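Long-range contact in KLLA0E08119p (Kluyveromyces lactis, PDB 3VA7), which probably carboxylates urea to urea-1-carboxylate, using ATP, bicarbonate and a biotin cofactor, in the allophanate route of urea degradation: residues S724-F738 with C748-V762. Residues are numbered along the deposited sequence; the frame is centred on the assembly and turned at random.
With BTI (5-(hexahydro-2-oxo-1H-thieno[3,4-D]imidazol-6-yl)pentanal), chain B.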
loop_
_atom_site.group_PDB
_atom_site.type_symbol
_atom_site.label_atom_id
_atom_site.label_comp_id
_atom_site.label_asym_id
_atom_site.label_seq_id
_atom_site.Cartn_x
_atom_site.Cartn_y
_atom_site.Cartn_z
ATOM N N SER A 724 -9.542 21.078 25.575
ATOM C CA SER A 724 -9.154 21.170 24.131
ATOM C C SER A 724 -10.000 20.288 23.223
ATOM O O SER A 724 -9.885 20.383 21.984
ATOM C CB SER A 724 -7.717 20.721 23.885
ATOM O OG SER A 724 -7.618 19.308 23.974
ATOM N N ASN A 725 -10.769 19.380 23.830
ATOM C CA ASN A 725 -11.606 18.425 23.107
ATOM C C ASN A 725 -12.782 19.153 22.452
ATOM O O ASN A 725 -13.423 19.992 23.079
ATOM C CB ASN A 725 -12.131 17.348 24.075
ATOM C CG ASN A 725 -11.045 16.403 24.584
ATOM O OD1 ASN A 725 -9.830 16.687 24.535
ATOM N ND2 ASN A 725 -11.483 15.263 25.092
ATOM N N ALA A 726 -13.101 18.766 21.217
ATOM C CA ALA A 726 -13.998 19.502 20.354
ATOM C C ALA A 726 -14.830 18.500 19.627
ATOM O O ALA A 726 -14.360 17.390 19.341
ATOM C CB ALA A 726 -13.180 20.327 19.338
ATOM N N HIS A 727 -16.077 18.872 19.322
ATOM C CA HIS A 727 -16.865 18.027 18.441
ATOM C C HIS A 727 -16.098 17.903 17.113
ATOM O O HIS A 727 -15.810 18.878 16.419
ATOM C CB HIS A 727 -18.279 18.567 18.261
ATOM C CG HIS A 727 -19.122 18.471 19.497
ATOM N ND1 HIS A 727 -19.905 17.368 19.788
ATOM C CD2 HIS A 727 -19.298 19.341 20.523
ATOM C CE1 HIS A 727 -20.547 17.585 20.919
ATOM N NE2 HIS A 727 -20.186 18.764 21.394
ATOM N N ASP A 728 -15.728 16.685 16.798
ATOM C CA ASP A 728 -14.820 16.404 15.682
ATOM C C ASP A 728 -15.248 17.154 14.419
ATOM O O ASP A 728 -16.460 17.196 14.092
ATOM C CB ASP A 728 -14.676 14.876 15.479
ATOM C CG ASP A 728 -14.224 14.148 16.767
ATOM O OD1 ASP A 728 -13.343 13.268 16.668
ATOM O OD2 ASP A 728 -14.726 14.490 17.887
ATOM N N TYR A 729 -14.247 17.786 13.775
ATOM C CA TYR A 729 -14.400 18.727 12.652
ATOM C C TYR A 729 -13.126 18.531 11.889
ATOM O O TYR A 729 -12.184 17.954 12.436
ATOM C CB TYR A 729 -14.543 20.212 13.130
ATOM C CG TYR A 729 -13.285 20.712 13.793
ATOM C CD1 TYR A 729 -13.079 20.523 15.135
ATOM C CD2 TYR A 729 -12.279 21.313 13.051
ATOM C CE1 TYR A 729 -11.909 20.952 15.758
ATOM C CE2 TYR A 729 -11.121 21.764 13.641
ATOM C CZ TYR A 729 -10.913 21.562 15.005
ATOM O OH TYR A 729 -9.719 21.968 15.608
ATOM N N VAL A 730 -13.072 19.000 10.652
ATOM C CA VAL A 730 -11.957 18.661 9.752
ATOM C C VAL A 730 -10.921 19.742 9.831
ATOM O O VAL A 730 -11.239 20.938 9.934
ATOM C CB VAL A 730 -12.380 18.427 8.330
ATOM C CG1 VAL A 730 -11.194 17.941 7.493
ATOM C CG2 VAL A 730 -13.536 17.380 8.298
ATOM N N TYR A 731 -9.679 19.331 9.872
ATOM C CA TYR A 731 -8.630 20.255 10.197
ATOM C C TYR A 731 -8.066 20.787 8.905
ATOM O O TYR A 731 -8.218 20.179 7.838
ATOM C CB TYR A 731 -7.468 19.525 10.857
ATOM C CG TYR A 731 -7.695 18.950 12.201
ATOM C CD1 TYR A 731 -8.672 19.440 13.050
ATOM C CD2 TYR A 731 -6.865 17.932 12.665
ATOM C CE1 TYR A 731 -8.846 18.884 14.369
ATOM C CE2 TYR A 731 -7.008 17.383 13.929
ATOM C CZ TYR A 731 -7.976 17.850 14.789
ATOM O OH TYR A 731 -8.064 17.285 16.063
ATOM N N SER A 732 -7.293 21.844 9.034
ATOM C CA SER A 732 -6.579 22.391 7.881
ATOM C C SER A 732 -5.144 21.911 7.817
ATOM O O SER A 732 -4.458 21.872 8.835
ATOM C CB SER A 732 -6.568 23.920 7.996
ATOM O OG SER A 732 -7.885 24.426 7.845
ATOM N N LEU A 733 -4.679 21.566 6.625
ATOM C CA LEU A 733 -3.245 21.443 6.415
ATOM C C LEU A 733 -2.531 22.647 7.058
ATOM O O LEU A 733 -2.869 23.848 6.803
ATOM C CB LEU A 733 -2.961 21.397 4.950
ATOM C CG LEU A 733 -2.598 20.071 4.317
ATOM C CD1 LEU A 733 -2.442 18.882 5.315
ATOM C CD2 LEU A 733 -3.580 19.755 3.156
ATOM N N GLY A 734 -1.602 22.331 7.957
ATOM C CA GLY A 734 -0.792 23.334 8.571
ATOM C C GLY A 734 -1.348 23.722 9.922
ATOM O O GLY A 734 -0.727 24.527 10.635
ATOM N N ALA A 735 -2.511 23.187 10.298
ATOM C CA ALA A 735 -3.159 23.629 11.542
ATOM C C ALA A 735 -2.286 23.297 12.751
ATOM O O ALA A 735 -1.484 22.307 12.758
ATOM C CB ALA A 735 -4.521 22.977 11.700
ATOM N N ILE A 736 -2.434 24.096 13.797
ATOM C CA ILE A 736 -1.636 23.834 14.990
ATOM C C ILE A 736 -2.632 23.277 15.987
ATOM O O ILE A 736 -3.421 23.994 16.565
ATOM C CB ILE A 736 -0.845 25.091 15.420
ATOM C CG1 ILE A 736 0.141 25.460 14.308
ATOM C CG2 ILE A 736 -0.015 24.863 16.613
ATOM C CD1 ILE A 736 0.624 26.902 14.426
ATOM N N ASN A 737 -2.607 21.960 16.124
ATOM C CA ASN A 737 -3.644 21.180 16.807
ATOM C C ASN A 737 -3.197 20.913 18.219
ATOM O O ASN A 737 -2.081 20.399 18.436
ATOM C CB ASN A 737 -3.769 19.845 16.051
ATOM C CG ASN A 737 -4.920 18.961 16.526
ATOM O OD1 ASN A 737 -4.739 17.772 16.622
ATOM N ND2 ASN A 737 -6.100 19.523 16.747
ATOM N N PHE A 738 -4.057 21.263 19.168
ATOM C CA PHE A 738 -3.793 21.068 20.576
ATOM C C PHE A 738 -4.338 19.697 21.068
ATOM O O PHE A 738 -5.498 19.586 21.527
ATOM C CB PHE A 738 -4.348 22.255 21.396
ATOM C CG PHE A 738 -3.358 23.386 21.572
ATOM C CD1 PHE A 738 -3.257 24.405 20.632
ATOM C CD2 PHE A 738 -2.503 23.424 22.669
ATOM C CE1 PHE A 738 -2.294 25.417 20.774
ATOM C CE2 PHE A 738 -1.555 24.426 22.813
ATOM C CZ PHE A 738 -1.457 25.422 21.868
ATOM N N CYS A 748 1.801 17.147 5.682
ATOM C CA CYS A 748 1.211 16.477 4.501
ATOM C C CYS A 748 0.805 14.997 4.610
ATOM O O CYS A 748 0.061 14.522 3.773
ATOM C CB CYS A 748 2.062 16.696 3.256
ATOM S SG CYS A 748 3.707 15.948 3.431
ATOM N N ASP A 749 1.328 14.255 5.582
ATOM C CA ASP A 749 0.794 12.891 5.860
ATOM C C ASP A 749 -0.164 12.896 7.041
ATOM O O ASP A 749 -0.317 11.872 7.712
ATOM C CB ASP A 749 1.876 11.887 6.131
ATOM C CG ASP A 749 2.511 11.370 4.862
ATOM O OD1 ASP A 749 1.968 11.653 3.743
ATOM O OD2 ASP A 749 3.580 10.696 5.005
ATOM N N GLY A 750 -0.800 14.034 7.286
ATOM C CA GLY A 750 -1.428 14.276 8.586
ATOM C C GLY A 750 -2.922 14.009 8.681
ATOM O O GLY A 750 -3.567 13.729 7.655
ATOM N N PRO A 751 -3.465 14.035 9.910
ATOM C CA PRO A 751 -4.875 13.733 10.101
ATOM C C PRO A 751 -5.809 14.896 9.620
ATOM O O PRO A 751 -5.439 16.061 9.589
ATOM C CB PRO A 751 -4.989 13.585 11.623
ATOM C CG PRO A 751 -4.009 14.627 12.140
ATOM C CD PRO A 751 -2.840 14.545 11.143
ATOM N N SER A 752 -7.052 14.548 9.428
ATOM C CA SER A 752 -8.016 15.329 8.710
ATOM C C SER A 752 -9.188 15.567 9.670
ATOM O O SER A 752 -9.223 16.636 10.307
ATOM C CB SER A 752 -8.334 14.553 7.432
ATOM O OG SER A 752 -9.616 14.021 7.438
ATOM N N LEU A 753 -10.090 14.602 9.875
ATOM C CA LEU A 753 -11.202 14.797 10.843
ATOM C C LEU A 753 -10.705 14.475 12.247
ATOM O O LEU A 753 -10.361 13.316 12.502
ATOM C CB LEU A 753 -12.291 13.776 10.546
ATOM C CG LEU A 753 -13.776 14.132 10.694
ATOM C CD1 LEU A 753 -14.655 12.860 10.773
ATOM C CD2 LEU A 753 -14.198 15.195 11.681
ATOM N N GLY A 754 -10.707 15.433 13.170
ATOM C CA GLY A 754 -10.011 15.232 14.437
ATOM C C GLY A 754 -10.791 15.857 15.562
ATOM O O GLY A 754 -11.716 16.612 15.283
ATOM N N GLY A 755 -10.421 15.567 16.817
ATOM C CA GLY A 755 -11.291 15.796 17.967
ATOM C C GLY A 755 -10.817 16.908 18.909
ATOM O O GLY A 755 -11.348 17.011 20.035
ATOM N N PHE A 756 -9.842 17.737 18.470
ATOM C CA PHE A 756 -9.293 18.840 19.300
ATOM C C PHE A 756 -9.276 20.199 18.610
ATOM O O PHE A 756 -9.237 20.278 17.398
ATOM C CB PHE A 756 -7.820 18.601 19.676
ATOM C CG PHE A 756 -7.519 17.241 20.237
ATOM C CD1 PHE A 756 -7.068 16.204 19.397
ATOM C CD2 PHE A 756 -7.641 16.991 21.612
ATOM C CE1 PHE A 756 -6.770 14.936 19.921
ATOM C CE2 PHE A 756 -7.340 15.719 22.135
ATOM C CZ PHE A 756 -6.883 14.695 21.288
ATOM N N VAL A 757 -9.214 21.285 19.388
ATOM C CA VAL A 757 -9.181 22.630 18.811
ATOM C C VAL A 757 -7.823 22.895 18.157
ATOM O O VAL A 757 -6.818 22.331 18.564
ATOM C CB VAL A 757 -9.481 23.685 19.866
ATOM C CG1 VAL A 757 -10.894 23.550 20.375
ATOM C CG2 VAL A 757 -8.531 23.575 21.027
ATOM N N CYS A 758 -7.816 23.722 17.112
ATOM C CA CYS A 758 -6.603 24.177 16.402
ATOM C C CYS A 758 -6.495 25.686 16.610
ATOM O O CYS A 758 -7.500 26.427 16.447
ATOM C CB CYS A 758 -6.716 23.907 14.913
ATOM S SG CYS A 758 -6.615 22.151 14.413
ATOM N N GLN A 759 -5.306 26.179 16.912
ATOM C CA GLN A 759 -5.153 27.559 17.319
ATOM C C GLN A 759 -4.996 28.452 16.101
ATOM O O GLN A 759 -5.666 29.480 15.987
ATOM C CB GLN A 759 -3.980 27.672 18.318
ATOM C CG GLN A 759 -3.289 29.003 18.411
ATOM C CD GLN A 759 -4.090 30.078 19.129
ATOM O OE1 GLN A 759 -4.774 29.823 20.117
ATOM N NE2 GLN A 759 -3.999 31.289 18.636
ATOM N N ALA A 760 -4.127 28.052 15.184
ATOM C CA ALA A 760 -3.694 28.865 14.046
ATOM C C ALA A 760 -3.316 27.852 12.967
ATOM O O ALA A 760 -3.276 26.648 13.280
ATOM C CB ALA A 760 -2.495 29.706 14.420
ATOM N N VAL A 761 -3.044 28.316 11.732
ATOM C CA VAL A 761 -2.633 27.447 10.641
ATOM C C VAL A 761 -1.490 28.073 9.822
ATOM O O VAL A 761 -1.619 29.177 9.256
ATOM C CB VAL A 761 -3.799 27.166 9.652
ATOM C CG1 VAL A 761 -3.319 26.225 8.552
ATOM C CG2 VAL A 761 -5.099 26.637 10.394
ATOM N N VAL A 762 -0.375 27.345 9.750
ATOM C CA VAL A 762 0.764 27.724 8.996
ATOM C C VAL A 762 0.290 28.032 7.574
ATOM O O VAL A 762 -0.588 27.285 7.009
ATOM C CB VAL A 762 1.800 26.583 9.011
ATOM C CG1 VAL A 762 2.952 26.904 8.068
ATOM C CG2 VAL A 762 2.289 26.317 10.447
HETATM C C11 BTI B . 2.220 13.033 15.464
HETATM O O11 BTI B . 2.013 12.394 16.541
HETATM C C10 BTI B . 1.135 13.827 14.675
HETATM C C9 BTI B . -0.236 13.652 15.326
HETATM C C8 BTI B . -1.324 14.608 14.859
HETATM C C7 BTI B . -2.514 14.770 15.828
HETATM C C2 BTI B . -3.124 13.475 16.323
HETATM S S1 BTI B . -3.739 12.458 15.014
HETATM C C6 BTI B . -4.880 11.603 16.043
HETATM C C5 BTI B . -5.230 12.504 17.207
HETATM N N3 BTI B . -6.493 13.058 16.795
HETATM C C3 BTI B . -6.378 14.327 16.506
HETATM O O3 BTI B . -7.396 15.086 16.152
HETATM N N2 BTI B . -5.145 14.763 16.655
HETATM C C4 BTI B . -4.304 13.727 17.245
HETATM O O HOH W 1 -2.268 25.846 5.078
#
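Tyr731 lies between Gly754 and Cys758. Gly754 N sits over one face of its ring. Cys758 SG packs over the opposite face, 4.0 Å from the Tyr731 ring centroid, a sulfur-aromatic contact.

Tyr729 reaches segment 748-762 with its hydroxyl. Tyr729 OH donates to Phe756 O at 2.5 Å, in the carbonyl plane and on a lone pair. A chi1 of 66° at Tyr729 turns its ring so that OH meets this carbonyl. A phenylalanine here would probably leave Phe756 O without this donor and the ring freer to shift.

Biotin fits alongside. BTI N2 donates to Asn737 OD1 at 3.0 Å. Pro751 CG touches BTI S1 at 3.6 Å, and the Phe756 ring lies beside the ureido carbon, with CD1 3.5 Å from BTI C3. These residues, in the subdomain A and B region, form one part of the carboxyltransferase biotin site; Ser1016, Pro1041 and Gly1042 also line it.

Two antiparallel strand pairs carry these groups. Tyr729 and Gly754 form a hydrogen-bonded pair. Strands 735-738 and 758-762 run at 154°, with a beta bulge between Ala735 and Asn737. Phe738 N donates to Val757 O at 3.0 Å. A type II turn, Ser732 to Ala735, leads into the second pair, and one water bridges Leu733 O and Val762 O.

Further out, Asp728 OD1 hydrogen-bonds Tyr1044 OH of the urea pocket, and Asp728 OD2 forms a salt bridge with Lys1012 NZ. His672 meets the Tyr729 ring edge-to-face.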